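Side-chain contacts in RNA-directed RNA polymerase (Infectious pancreatic necrosis virus, PDB 3ZED), which probably copies and transcribes the viral RNA genome as an RNA-dependent RNA polymerase, and occurs both free and covalently attached to that RNA: residues G87-T92 / T259-L264; M369-D374 / E380-I385; F443-A448 / D730-L735; V611-I616 / L636-R641. All coordinates share one frame; numbering follows the deposited sequence.

In the fold
Followed from the N terminus, the chain first closes a loop at interaction 1, where 87-92 meets the start of helix 260-278 after 166 intervening residues. Interaction 2 comes next in series and is local: helix 364-377 turns back through four residues onto strand 382-386. Its centre lies about 50 Å from that of interaction 1, on the opposite side of the chain's centre. Interaction 3 spans 281 residues and ties helix 438-452 of the palm to helix 724-732 of the C-terminal region. Nested inside that long loop is interaction 4, which pairs two successive thumb helices, its centre about 54 Å from that of interaction 3. No two contacts touch.

Interaction 1: residues G87-T92 / T259-L264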
loop_
_atom_site.group_PDB
_atom_site.type_symbol
_atom_site.label_atom_id
_atom_site.label_comp_id
_atom_site.label_asym_id
_atom_site.label_seq_id
_atom_site.Cartn_x
_atom_site.Cartn_y
_atom_site.Cartn_z
ATOM N N GLY B 87 -15.244 -12.519 -27.154
ATOM C CA GLY B 87 -13.803 -12.298 -27.095
ATOM C C GLY B 87 -13.266 -11.591 -25.868
ATOM O O GLY B 87 -12.156 -11.051 -25.912
ATOM N N LYS B 88 -14.017 -11.619 -24.754
ATOM C CA LYS B 88 -13.606 -10.971 -23.502
ATOM C C LYS B 88 -12.784 -11.935 -22.602
ATOM O O LYS B 88 -12.129 -11.481 -21.659
ATOM C CB LYS B 88 -14.831 -10.413 -22.741
ATOM C CG LYS B 88 -15.674 -9.381 -23.512
ATOM C CD LYS B 88 -15.103 -7.962 -23.439
ATOM C CE LYS B 88 -14.554 -7.515 -24.771
ATOM N NZ LYS B 88 -13.407 -6.583 -24.614
ATOM N N LEU B 89 -12.812 -13.249 -22.916
ATOM C CA LEU B 89 -12.078 -14.322 -22.228
ATOM C C LEU B 89 -11.561 -15.336 -23.237
ATOM O O LEU B 89 -12.214 -15.543 -24.262
ATOM C CB LEU B 89 -12.989 -15.067 -21.219
ATOM C CG LEU B 89 -13.415 -14.376 -19.927
ATOM C CD1 LEU B 89 -14.619 -15.080 -19.329
ATOM C CD2 LEU B 89 -12.287 -14.334 -18.908
ATOM N N LYS B 90 -10.440 -16.023 -22.929
ATOM C CA LYS B 90 -9.912 -17.086 -23.791
ATOM C C LYS B 90 -10.906 -18.258 -23.834
ATOM O O LYS B 90 -11.653 -18.443 -22.875
ATOM C CB LYS B 90 -8.540 -17.564 -23.288
ATOM C CG LYS B 90 -7.425 -16.542 -23.439
ATOM C CD LYS B 90 -6.103 -17.104 -22.942
ATOM C CE LYS B 90 -4.979 -16.088 -22.957
ATOM N NZ LYS B 90 -5.107 -15.058 -21.892
ATOM N N ASP B 91 -10.924 -19.033 -24.936
ATOM C CA ASP B 91 -11.825 -20.188 -25.094
ATOM C C ASP B 91 -11.372 -21.387 -24.234
ATOM O O ASP B 91 -12.173 -22.284 -23.959
ATOM C CB ASP B 91 -11.937 -20.593 -26.575
ATOM C CG ASP B 91 -10.633 -21.055 -27.193
ATOM O OD1 ASP B 91 -9.680 -20.243 -27.241
ATOM O OD2 ASP B 91 -10.563 -22.230 -27.622
ATOM N N THR B 92 -10.093 -21.385 -23.802
ATOM C CA THR B 92 -9.513 -22.421 -22.949
ATOM C C THR B 92 -8.946 -21.817 -21.673
ATOM O O THR B 92 -8.490 -20.669 -21.674
ATOM C CB THR B 92 -8.435 -23.223 -23.679
ATOM O OG1 THR B 92 -7.430 -22.336 -24.174
ATOM C CG2 THR B 92 -8.996 -24.095 -24.795
ATOM N N THR B 259 -4.217 -14.282 -17.363
ATOM C CA THR B 259 -4.833 -15.311 -16.509
ATOM C C THR B 259 -6.200 -14.938 -15.868
ATOM O O THR B 259 -6.567 -15.542 -14.848
ATOM C CB THR B 259 -3.840 -15.653 -15.394
ATOM O OG1 THR B 259 -3.517 -14.444 -14.700
ATOM C CG2 THR B 259 -2.566 -16.310 -15.922
ATOM N N THR B 260 -6.965 -13.988 -16.475
ATOM C CA THR B 260 -8.277 -13.553 -15.960
ATOM C C THR B 260 -9.214 -14.747 -15.679
ATOM O O THR B 260 -9.719 -14.851 -14.560
ATOM C CB THR B 260 -8.930 -12.558 -16.916
ATOM O OG1 THR B 260 -8.017 -11.477 -17.114
ATOM C CG2 THR B 260 -10.264 -12.030 -16.391
ATOM N N ALA B 261 -9.437 -15.631 -16.682
ATOM C CA ALA B 261 -10.321 -16.794 -16.556
ATOM C C ALA B 261 -9.828 -17.745 -15.452
ATOM O O ALA B 261 -10.617 -18.146 -14.592
ATOM C CB ALA B 261 -10.432 -17.527 -17.883
ATOM N N GLU B 262 -8.510 -18.048 -15.464
ATOM C CA GLU B 262 -7.805 -18.902 -14.516
ATOM C C GLU B 262 -8.043 -18.422 -13.082
ATOM O O GLU B 262 -8.455 -19.216 -12.232
ATOM C CB GLU B 262 -6.304 -18.909 -14.848
ATOM C CG GLU B 262 -5.902 -19.851 -15.981
ATOM C CD GLU B 262 -5.973 -19.380 -17.424
ATOM O OE1 GLU B 262 -6.068 -18.156 -17.665
ATOM O OE2 GLU B 262 -5.903 -20.247 -18.325
ATOM N N ALA B 263 -7.870 -17.107 -12.846
ATOM C CA ALA B 263 -8.063 -16.453 -11.544
ATOM C C ALA B 263 -9.488 -16.640 -11.035
ATOM O O ALA B 263 -9.661 -17.050 -9.899
ATOM C CB ALA B 263 -7.742 -14.982 -11.652
ATOM N N LEU B 264 -10.499 -16.387 -11.886
ATOM C CA LEU B 264 -11.915 -16.551 -11.560
ATOM C C LEU B 264 -12.209 -17.993 -11.195
ATOM O O LEU B 264 -12.804 -18.224 -10.150
ATOM C CB LEU B 264 -12.826 -16.100 -12.726
ATOM C CG LEU B 264 -12.804 -14.615 -13.086
ATOM C CD1 LEU B 264 -13.545 -14.363 -14.387
ATOM C CD2 LEU B 264 -13.370 -13.758 -11.964
#
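L89 reaches the first turn of helix 260-278 with one methyl group, and this apolar meeting carries the contact. L89 CD2 lies 3.8 Å from A261 CB and 4.0 Å from T260 CG2, so the branch sits beside two successive helix residues. With CG anti to its own carbonyl carbon (chi1 -72°), the leucine carries that methyl forward although its CB does not point straight at the helix. T260 offers its methyl and keeps the hydroxyl for K256 O. The backbones are close here, L89 CA and A261 CA being 6.4 Å apart.

No hydrogen bond joins the two segments, and the charged groups look past each other. K90 NZ and E262 OE1 are of opposite sign but 5.3 Å apart: the lysine bonds to D258 O, just ahead of the helix, while E262 OE2 accepts from S94 N. E262 also touches Y251, a residue of the predicted GTP site, which puts this helix start close to that site.

T259 occupies the N-cap position but makes no capping bond with its side chain; OG1 bonds back to T255 O instead. Behind 87-92, helix 81-85 ends in a Schellman motif at G87, and its M83 packs on L89. Strand 92-98 follows directly, its V93 touching A261 and E262, while helix 326-340 receives A263 and L264 through Y326 and L330.

Interaction 2: residues M369-D374 / E380-I385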
loop_
_atom_site.group_PDB
_atom_site.type_symbol
_atom_site.label_atom_id
_atom_site.label_comp_id
_atom_site.label_asym_id
_atom_site.label_seq_id
_atom_site.Cartn_x
_atom_site.Cartn_y
_atom_site.Cartn_z
ATOM N N MET B 369 -1.066 23.069 6.700
ATOM C CA MET B 369 -0.366 24.186 7.359
ATOM C C MET B 369 -1.317 25.021 8.231
ATOM O O MET B 369 -0.906 25.446 9.310
ATOM C CB MET B 369 0.369 25.060 6.350
ATOM C CG MET B 369 1.555 24.340 5.701
ATOM S SD MET B 369 2.843 23.742 6.865
ATOM C CE MET B 369 3.411 25.293 7.584
ATOM N N THR B 370 -2.597 25.177 7.817
ATOM C CA THR B 370 -3.624 25.861 8.613
ATOM C C THR B 370 -3.871 25.053 9.904
ATOM O O THR B 370 -3.884 25.627 10.983
ATOM C CB THR B 370 -4.914 26.065 7.781
ATOM O OG1 THR B 370 -4.606 26.915 6.678
ATOM C CG2 THR B 370 -6.048 26.706 8.582
ATOM N N ILE B 371 -4.021 23.720 9.786
ATOM C CA ILE B 371 -4.245 22.825 10.929
ATOM C C ILE B 371 -3.032 22.916 11.881
ATOM O O ILE B 371 -3.238 23.086 13.084
ATOM C CB ILE B 371 -4.568 21.366 10.479
ATOM C CG1 ILE B 371 -5.991 21.293 9.854
ATOM C CG2 ILE B 371 -4.464 20.382 11.656
ATOM C CD1 ILE B 371 -6.149 20.203 8.787
ATOM N N ILE B 372 -1.793 22.884 11.339
ATOM C CA ILE B 372 -0.553 22.983 12.122
ATOM C C ILE B 372 -0.467 24.343 12.845
ATOM O O ILE B 372 -0.205 24.373 14.051
ATOM C CB ILE B 372 0.705 22.704 11.246
ATOM C CG1 ILE B 372 0.802 21.190 10.888
ATOM C CG2 ILE B 372 2.012 23.220 11.914
ATOM C CD1 ILE B 372 1.881 20.841 9.794
ATOM N N ARG B 373 -0.704 25.448 12.118
ATOM C CA ARG B 373 -0.627 26.811 12.665
ATOM C C ARG B 373 -1.653 27.031 13.779
ATOM O O ARG B 373 -1.292 27.594 14.814
ATOM C CB ARG B 373 -0.767 27.874 11.561
ATOM C CG ARG B 373 0.522 28.024 10.721
ATOM C CD ARG B 373 0.374 29.060 9.618
ATOM N NE ARG B 373 -0.279 28.492 8.434
ATOM C CZ ARG B 373 -0.651 29.183 7.354
ATOM N NH1 ARG B 373 -0.451 30.498 7.292
ATOM N NH2 ARG B 373 -1.231 28.562 6.330
ATOM N N ASP B 374 -2.901 26.547 13.600
ATOM C CA ASP B 374 -3.946 26.659 14.617
ATOM C C ASP B 374 -3.552 25.871 15.876
ATOM O O ASP B 374 -3.752 26.369 16.984
ATOM C CB ASP B 374 -5.328 26.204 14.073
ATOM C CG ASP B 374 -5.944 27.102 12.996
ATOM O OD1 ASP B 374 -5.287 28.110 12.600
ATOM O OD2 ASP B 374 -7.066 26.792 12.530
ATOM N N GLU B 380 -1.873 23.163 21.224
ATOM C CA GLU B 380 -2.460 21.831 21.124
ATOM C C GLU B 380 -1.514 20.880 20.398
ATOM O O GLU B 380 -0.872 21.273 19.414
ATOM C CB GLU B 380 -3.803 21.870 20.373
ATOM C CG GLU B 380 -4.917 22.638 21.066
ATOM C CD GLU B 380 -6.120 22.960 20.195
ATOM O OE1 GLU B 380 -6.080 22.672 18.976
ATOM O OE2 GLU B 380 -7.096 23.532 20.730
ATOM N N ASP B 381 -1.430 19.625 20.890
ATOM C CA ASP B 381 -0.626 18.578 20.272
ATOM C C ASP B 381 -1.370 18.071 19.060
ATOM O O ASP B 381 -2.581 18.225 18.972
ATOM C CB ASP B 381 -0.322 17.438 21.270
ATOM C CG ASP B 381 0.543 17.837 22.459
ATOM O OD1 ASP B 381 1.414 18.716 22.297
ATOM O OD2 ASP B 381 0.355 17.258 23.549
ATOM N N LEU B 382 -0.659 17.486 18.118
ATOM C CA LEU B 382 -1.278 17.003 16.886
ATOM C C LEU B 382 -0.651 15.680 16.460
ATOM O O LEU B 382 0.567 15.495 16.591
ATOM C CB LEU B 382 -1.067 18.084 15.799
ATOM C CG LEU B 382 -1.863 18.028 14.501
ATOM C CD1 LEU B 382 -3.384 18.185 14.753
ATOM C CD2 LEU B 382 -1.400 19.145 13.582
ATOM N N VAL B 383 -1.486 14.764 15.963
ATOM C CA VAL B 383 -1.033 13.487 15.449
ATOM C C VAL B 383 -1.693 13.243 14.093
ATOM O O VAL B 383 -2.852 13.588 13.886
ATOM C CB VAL B 383 -1.200 12.290 16.443
ATOM C CG1 VAL B 383 -2.665 11.891 16.656
ATOM C CG2 VAL B 383 -0.365 11.087 15.999
ATOM N N MET B 384 -0.918 12.695 13.155
ATOM C CA MET B 384 -1.374 12.336 11.806
ATOM C C MET B 384 -0.857 10.961 11.487
ATOM O O MET B 384 0.274 10.629 11.871
ATOM C CB MET B 384 -0.932 13.351 10.742
ATOM C CG MET B 384 -1.463 14.743 10.983
ATOM S SD MET B 384 -1.043 15.766 9.591
ATOM C CE MET B 384 -1.202 17.377 10.283
ATOM N N ILE B 385 -1.684 10.141 10.815
ATOM C CA ILE B 385 -1.324 8.744 10.506
ATOM C C ILE B 385 -1.581 8.408 9.063
ATOM O O ILE B 385 -2.649 8.684 8.538
ATOM C CB ILE B 385 -2.062 7.730 11.445
ATOM C CG1 ILE B 385 -1.840 8.061 12.944
ATOM C CG2 ILE B 385 -1.671 6.270 11.151
ATOM C CD1 ILE B 385 -2.916 7.473 13.886
#
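L382 pushes both its methyls at the helix and supplies the tight part of this contact. Its CG stands anti to the backbone N (chi1 -166°), which presents the fork to I371: CG2 of I371 is 3.8 Å from L382 CD2, with L382 CD1 almost as near. The CD2 methyl of L382 also lies 4.0 Å from I372 CG1, and each isoleucine crosses the leucine at about a right angle. Two residues further along the strand the fit is slacker, M384 CE standing 4.3 Å from I372 CG1.

Helix 369-374 and strand 382-385 run nearly antiparallel, at 152°, with axes 10.3 Å apart. Toward the connecting turn the packing gives way to exposed E380 and partly exposed D374, whose side chains make no close contact with the other segment.

Strand 382-386 is the outermost strand of a four-stranded antiparallel sheet and pairs with 389-394, consistent with the motif C hairpin of the permuted birnavirus palm. No hydrogen bond or charge pair crosses between the two segments; what joins their side chains here is apolar, a matter of fit and burial rather than of directed bonds.

Interaction 3: residues F443-A448 / D730-L735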
loop_
_atom_site.group_PDB
_atom_site.type_symbol
_atom_site.label_atom_id
_atom_site.label_comp_id
_atom_site.label_asym_id
_atom_site.label_seq_id
_atom_site.Cartn_x
_atom_site.Cartn_y
_atom_site.Cartn_z
ATOM N N PHE B 443 -13.727 -16.945 5.480
ATOM C CA PHE B 443 -12.584 -16.526 4.689
ATOM C C PHE B 443 -11.919 -15.339 5.334
ATOM O O PHE B 443 -10.722 -15.405 5.599
ATOM C CB PHE B 443 -12.972 -16.196 3.237
ATOM C CG PHE B 443 -11.826 -15.590 2.456
ATOM C CD1 PHE B 443 -10.697 -16.349 2.138
ATOM C CD2 PHE B 443 -11.832 -14.238 2.120
ATOM C CE1 PHE B 443 -9.607 -15.775 1.463
ATOM C CE2 PHE B 443 -10.736 -13.657 1.456
ATOM C CZ PHE B 443 -9.631 -14.429 1.131
ATOM N N ALA B 444 -12.692 -14.278 5.636
ATOM C CA ALA B 444 -12.145 -13.028 6.172
ATOM C C ALA B 444 -11.522 -13.171 7.555
ATOM O O ALA B 444 -10.408 -12.685 7.759
ATOM C CB ALA B 444 -13.224 -11.954 6.201
ATOM N N MET B 445 -12.219 -13.843 8.492
ATOM C CA MET B 445 -11.767 -13.940 9.878
ATOM C C MET B 445 -10.865 -15.112 10.181
ATOM O O MET B 445 -9.950 -14.978 10.989
ATOM C CB MET B 445 -12.975 -14.015 10.850
ATOM C CG MET B 445 -13.973 -12.847 10.740
ATOM S SD MET B 445 -13.255 -11.163 10.724
ATOM C CE MET B 445 -12.485 -11.111 12.323
ATOM N N ASN B 446 -11.149 -16.263 9.604
ATOM C CA ASN B 446 -10.468 -17.478 10.007
ATOM C C ASN B 446 -9.362 -17.950 9.088
ATOM O O ASN B 446 -8.532 -18.735 9.547
ATOM C CB ASN B 446 -11.503 -18.610 10.169
ATOM C CG ASN B 446 -12.639 -18.279 11.108
ATOM O OD1 ASN B 446 -13.761 -18.066 10.688
ATOM N ND2 ASN B 446 -12.385 -18.263 12.401
ATOM N N VAL B 447 -9.346 -17.538 7.809
ATOM C CA VAL B 447 -8.326 -18.073 6.895
ATOM C C VAL B 447 -7.453 -16.977 6.266
ATOM O O VAL B 447 -6.229 -17.103 6.306
ATOM C CB VAL B 447 -8.982 -18.971 5.801
ATOM C CG1 VAL B 447 -7.969 -19.441 4.752
ATOM C CG2 VAL B 447 -9.719 -20.162 6.420
ATOM N N ALA B 448 -8.064 -15.951 5.652
ATOM C CA ALA B 448 -7.358 -14.895 4.917
ATOM C C ALA B 448 -6.139 -14.308 5.658
ATOM O O ALA B 448 -5.100 -14.228 5.016
ATOM C CB ALA B 448 -8.312 -13.773 4.519
ATOM N N ASP B 730 -16.387 -11.571 16.837
ATOM C CA ASP B 730 -15.297 -11.584 17.812
ATOM C C ASP B 730 -15.059 -13.020 18.345
ATOM O O ASP B 730 -13.910 -13.431 18.474
ATOM C CB ASP B 730 -15.597 -10.620 18.971
ATOM C CG ASP B 730 -14.415 -10.389 19.892
ATOM O OD1 ASP B 730 -13.283 -10.204 19.372
ATOM O OD2 ASP B 730 -14.623 -10.361 21.128
ATOM N N GLN B 731 -16.139 -13.785 18.608
ATOM C CA GLN B 731 -16.068 -15.175 19.094
ATOM C C GLN B 731 -15.373 -16.066 18.048
ATOM O O GLN B 731 -14.554 -16.930 18.409
ATOM C CB GLN B 731 -17.474 -15.708 19.422
ATOM C CG GLN B 731 -18.102 -15.078 20.665
ATOM C CD GLN B 731 -19.571 -15.421 20.855
ATOM O OE1 GLN B 731 -20.127 -16.306 20.204
ATOM N NE2 GLN B 731 -20.241 -14.730 21.765
ATOM N N ARG B 732 -15.661 -15.783 16.744
ATOM C CA ARG B 732 -15.114 -16.442 15.555
ATOM C C ARG B 732 -13.557 -16.402 15.536
ATOM O O ARG B 732 -12.930 -17.335 15.029
ATOM C CB ARG B 732 -15.698 -15.763 14.295
ATOM C CG ARG B 732 -15.342 -16.414 12.969
ATOM C CD ARG B 732 -16.112 -15.807 11.801
ATOM N NE ARG B 732 -17.490 -16.300 11.700
ATOM C CZ ARG B 732 -17.841 -17.457 11.147
ATOM N NH1 ARG B 732 -16.910 -18.302 10.707
ATOM N NH2 ARG B 732 -19.119 -17.791 11.052
ATOM N N THR B 733 -12.948 -15.363 16.138
ATOM C CA THR B 733 -11.484 -15.206 16.203
ATOM C C THR B 733 -10.860 -16.082 17.284
ATOM O O THR B 733 -9.647 -16.276 17.263
ATOM C CB THR B 733 -11.067 -13.721 16.409
ATOM O OG1 THR B 733 -11.355 -13.304 17.745
ATOM C CG2 THR B 733 -11.703 -12.778 15.398
ATOM N N LYS B 734 -11.678 -16.617 18.203
ATOM C CA LYS B 734 -11.244 -17.418 19.347
ATOM C C LYS B 734 -11.568 -18.912 19.219
ATOM O O LYS B 734 -10.865 -19.722 19.822
ATOM C CB LYS B 734 -11.886 -16.877 20.640
ATOM C CG LYS B 734 -11.432 -15.458 21.007
ATOM C CD LYS B 734 -12.541 -14.696 21.712
ATOM C CE LYS B 734 -12.104 -13.333 22.164
ATOM N NZ LYS B 734 -13.221 -12.600 22.811
ATOM N N LEU B 735 -12.611 -19.293 18.470
ATOM C CA LEU B 735 -13.019 -20.703 18.359
ATOM C C LEU B 735 -12.269 -21.478 17.267
ATOM O O LEU B 735 -12.003 -20.932 16.199
ATOM C CB LEU B 735 -14.519 -20.786 18.102
ATOM C CG LEU B 735 -15.433 -20.449 19.281
ATOM C CD1 LEU B 735 -16.766 -19.896 18.789
ATOM C CD2 LEU B 735 -15.665 -21.673 20.166
#
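N446 and R732 meet through two polar links, a sound one and a weak one. R732 NH1 donates to N446 OD1 over 3.2 Å, nearly straight at 164°; the oxygen lies at the edge of the guanidinium and in its plane, although the amide itself is turned 62° from that plane. On the other arm of the amide, N446 ND2 is 2.8 Å from R732 O, but the bond is bent and weak, and the better partner of this nitrogen is S781 OG. Both ends of the amide are thus engaged in a buried place.

The helix carrying N446 is irregular: A448 N bonds to F443 O at 2.7 Å, a pi-type turn that widens helix 438-452 of the palm just where the helix from the C-terminal region docks. M445 fills in beside the polar pair, its CB 3.7 Å from R732 CD. Bent at both chi2 and chi3, the methionine chain brings M445 CE to 3.6 Å from T733 CG2.

With chi1 at 73°, T733 turns that methyl toward the methionine and its hydroxyl back to D730 O, 2.7 Å from T733 OG1. The same carbonyl also accepts from T733 N. D730 is occupied at both carboxylate oxygens: OD1 takes N194 ND2, and OD2 forms a salt bridge with K734 NZ, which arrives from above the carboxylate plane. M445 O, in turn, accepts from Q416 NE2 on helix 412-426.

Interaction 4: residues V611-I616 / L636-R641; sequences VRYEAI and LDKRKR
Y613 and K638 mark the nearest approach of the two backbones, their CA atoms 9.2 Å apart, in helices that run in roughly opposite directions and meet through long side chains.

The polar link between the segments is a salt bridge. R639 NH2 donates to E614 OE2 at 3.0 Å with an N-H...O angle of 151°. The two side chains cross at about a right angle and their flat groups are 77° apart, so the nitrogen comes down on OE2 from above the carboxylate plane while the oxygen lies only slightly out of the guanidinium plane. A single N-H makes the link, with no paired, side-by-side arrangement. R639 gets there on a chain extended from CG to NE; E614 folds at chi2 (-66°).

Both charges are shared. E614 OE1 is bound by R617 NH1 and S635 OG, and OE2 also takes L675 N; R639 NH2 gives a further bond to L671 O. This crowd of donors would be expected to keep the buried carboxylate ionised.

Alongside, K638 CE lies 4.2 Å from Y613 CE2, approaching the ring obliquely in a light contact of aliphatic carbon with aromatic ring. R612 CD covers one face of that ring, 3.8 Å above its plane, and Y613 OH is anchored by D124 OD2.

Helices 604-621 and 625-645 are joined by a short turn and form an antiparallel helical hairpin in the thumb, bridged here by E614 and R639, with the 671-675 backbone binding both charged groups.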
loop_
_atom_site.group_PDB
_atom_site.type_symbol
_atom_site.label_atom_id
_atom_site.label_comp_id
_atom_site.label_asym_id
_atom_site.label_seq_id
_atom_site.Cartn_x
_atom_site.Cartn_y
_atom_site.Cartn_z
ATOM N N VAL B 611 8.332 14.562 -20.788
ATOM C CA VAL B 611 7.592 14.302 -19.550
ATOM C C VAL B 611 8.563 14.299 -18.329
ATOM O O VAL B 611 8.291 14.970 -17.343
ATOM C CB VAL B 611 6.750 12.995 -19.648
ATOM C CG1 VAL B 611 6.183 12.573 -18.288
ATOM C CG2 VAL B 611 5.611 13.152 -20.662
ATOM N N ARG B 612 9.682 13.578 -18.424
ATOM C CA ARG B 612 10.702 13.456 -17.374
ATOM C C ARG B 612 11.171 14.834 -16.862
ATOM O O ARG B 612 11.173 15.055 -15.658
ATOM C CB ARG B 612 11.895 12.642 -17.903
ATOM C CG ARG B 612 13.132 12.671 -17.010
ATOM C CD ARG B 612 14.389 12.452 -17.826
ATOM N NE ARG B 612 14.552 11.043 -18.171
ATOM C CZ ARG B 612 15.614 10.545 -18.783
ATOM N NH1 ARG B 612 16.621 11.339 -19.130
ATOM N NH2 ARG B 612 15.689 9.249 -19.037
ATOM N N TYR B 613 11.549 15.747 -17.774
ATOM C CA TYR B 613 12.020 17.083 -17.416
ATOM C C TYR B 613 10.881 18.006 -16.965
ATOM O O TYR B 613 11.109 18.809 -16.080
ATOM C CB TYR B 613 12.822 17.700 -18.564
ATOM C CG TYR B 613 14.103 16.935 -18.800
ATOM C CD1 TYR B 613 15.078 16.842 -17.803
ATOM C CD2 TYR B 613 14.301 16.211 -19.974
ATOM C CE1 TYR B 613 16.227 16.077 -17.981
ATOM C CE2 TYR B 613 15.444 15.431 -20.158
ATOM C CZ TYR B 613 16.403 15.367 -19.158
ATOM O OH TYR B 613 17.567 14.667 -19.346
ATOM N N GLU B 614 9.658 17.857 -17.496
ATOM C CA GLU B 614 8.525 18.663 -17.058
ATOM C C GLU B 614 8.044 18.239 -15.664
ATOM O O GLU B 614 7.760 19.107 -14.840
ATOM C CB GLU B 614 7.356 18.591 -18.065
ATOM C CG GLU B 614 7.606 19.267 -19.407
ATOM C CD GLU B 614 7.780 20.774 -19.381
ATOM O OE1 GLU B 614 8.875 21.249 -19.009
ATOM O OE2 GLU B 614 6.832 21.483 -19.770
ATOM N N ALA B 615 7.968 16.912 -15.393
ATOM C CA ALA B 615 7.507 16.377 -14.109
ATOM C C ALA B 615 8.466 16.728 -12.981
ATOM O O ALA B 615 7.995 17.151 -11.928
ATOM C CB ALA B 615 7.299 14.877 -14.183
ATOM N N ILE B 616 9.793 16.643 -13.206
ATOM C CA ILE B 616 10.779 17.011 -12.184
ATOM C C ILE B 616 10.621 18.537 -11.821
ATOM O O ILE B 616 10.724 18.908 -10.645
ATOM C CB ILE B 616 12.240 16.590 -12.524
ATOM C CG1 ILE B 616 13.105 16.492 -11.255
ATOM C CG2 ILE B 616 12.916 17.474 -13.569
ATOM C CD1 ILE B 616 12.893 15.208 -10.387
ATOM N N LEU B 636 12.766 22.195 -23.377
ATOM C CA LEU B 636 12.549 22.958 -24.608
ATOM C C LEU B 636 13.399 22.393 -25.761
ATOM O O LEU B 636 12.904 22.321 -26.886
ATOM C CB LEU B 636 12.807 24.462 -24.399
ATOM C CG LEU B 636 11.818 25.218 -23.467
ATOM C CD1 LEU B 636 12.275 26.652 -23.220
ATOM C CD2 LEU B 636 10.398 25.245 -24.038
ATOM N N ASP B 637 14.640 21.935 -25.473
ATOM C CA ASP B 637 15.517 21.323 -26.473
ATOM C C ASP B 637 14.915 20.001 -26.980
ATOM O O ASP B 637 14.977 19.741 -28.180
ATOM C CB ASP B 637 16.934 21.101 -25.920
ATOM C CG ASP B 637 17.968 20.709 -26.964
ATOM O OD1 ASP B 637 18.304 21.563 -27.821
ATOM O OD2 ASP B 637 18.478 19.566 -26.895
ATOM N N LYS B 638 14.314 19.189 -26.079
ATOM C CA LYS B 638 13.653 17.927 -26.433
ATOM C C LYS B 638 12.408 18.197 -27.279
ATOM O O LYS B 638 12.120 17.426 -28.195
ATOM C CB LYS B 638 13.267 17.103 -25.185
ATOM C CG LYS B 638 14.428 16.534 -24.352
ATOM C CD LYS B 638 15.135 15.341 -24.969
ATOM C CE LYS B 638 16.441 15.098 -24.261
ATOM N NZ LYS B 638 17.477 14.571 -25.185
ATOM N N ARG B 639 11.671 19.287 -26.967
ATOM C CA ARG B 639 10.473 19.709 -27.690
ATOM C C ARG B 639 10.836 20.209 -29.092
ATOM O O ARG B 639 10.062 20.007 -30.032
ATOM C CB ARG B 639 9.736 20.806 -26.916
ATOM C CG ARG B 639 8.888 20.310 -25.754
ATOM C CD ARG B 639 8.138 21.480 -25.147
ATOM N NE ARG B 639 7.554 21.151 -23.846
ATOM C CZ ARG B 639 6.343 20.639 -23.670
ATOM N NH1 ARG B 639 5.555 20.399 -24.714
ATOM N NH2 ARG B 639 5.905 20.372 -22.453
ATOM N N LYS B 640 12.008 20.871 -29.224
ATOM C CA LYS B 640 12.531 21.395 -30.489
ATOM C C LYS B 640 12.979 20.236 -31.404
ATOM O O LYS B 640 12.774 20.308 -32.617
ATOM C CB LYS B 640 13.690 22.381 -30.242
ATOM N N ARG B 641 13.562 19.163 -30.813
ATOM C CA ARG B 641 14.014 17.953 -31.517
ATOM C C ARG B 641 12.816 17.204 -32.112
ATOM O O ARG B 641 12.932 16.611 -33.185
ATOM C CB ARG B 641 14.813 17.029 -30.579
#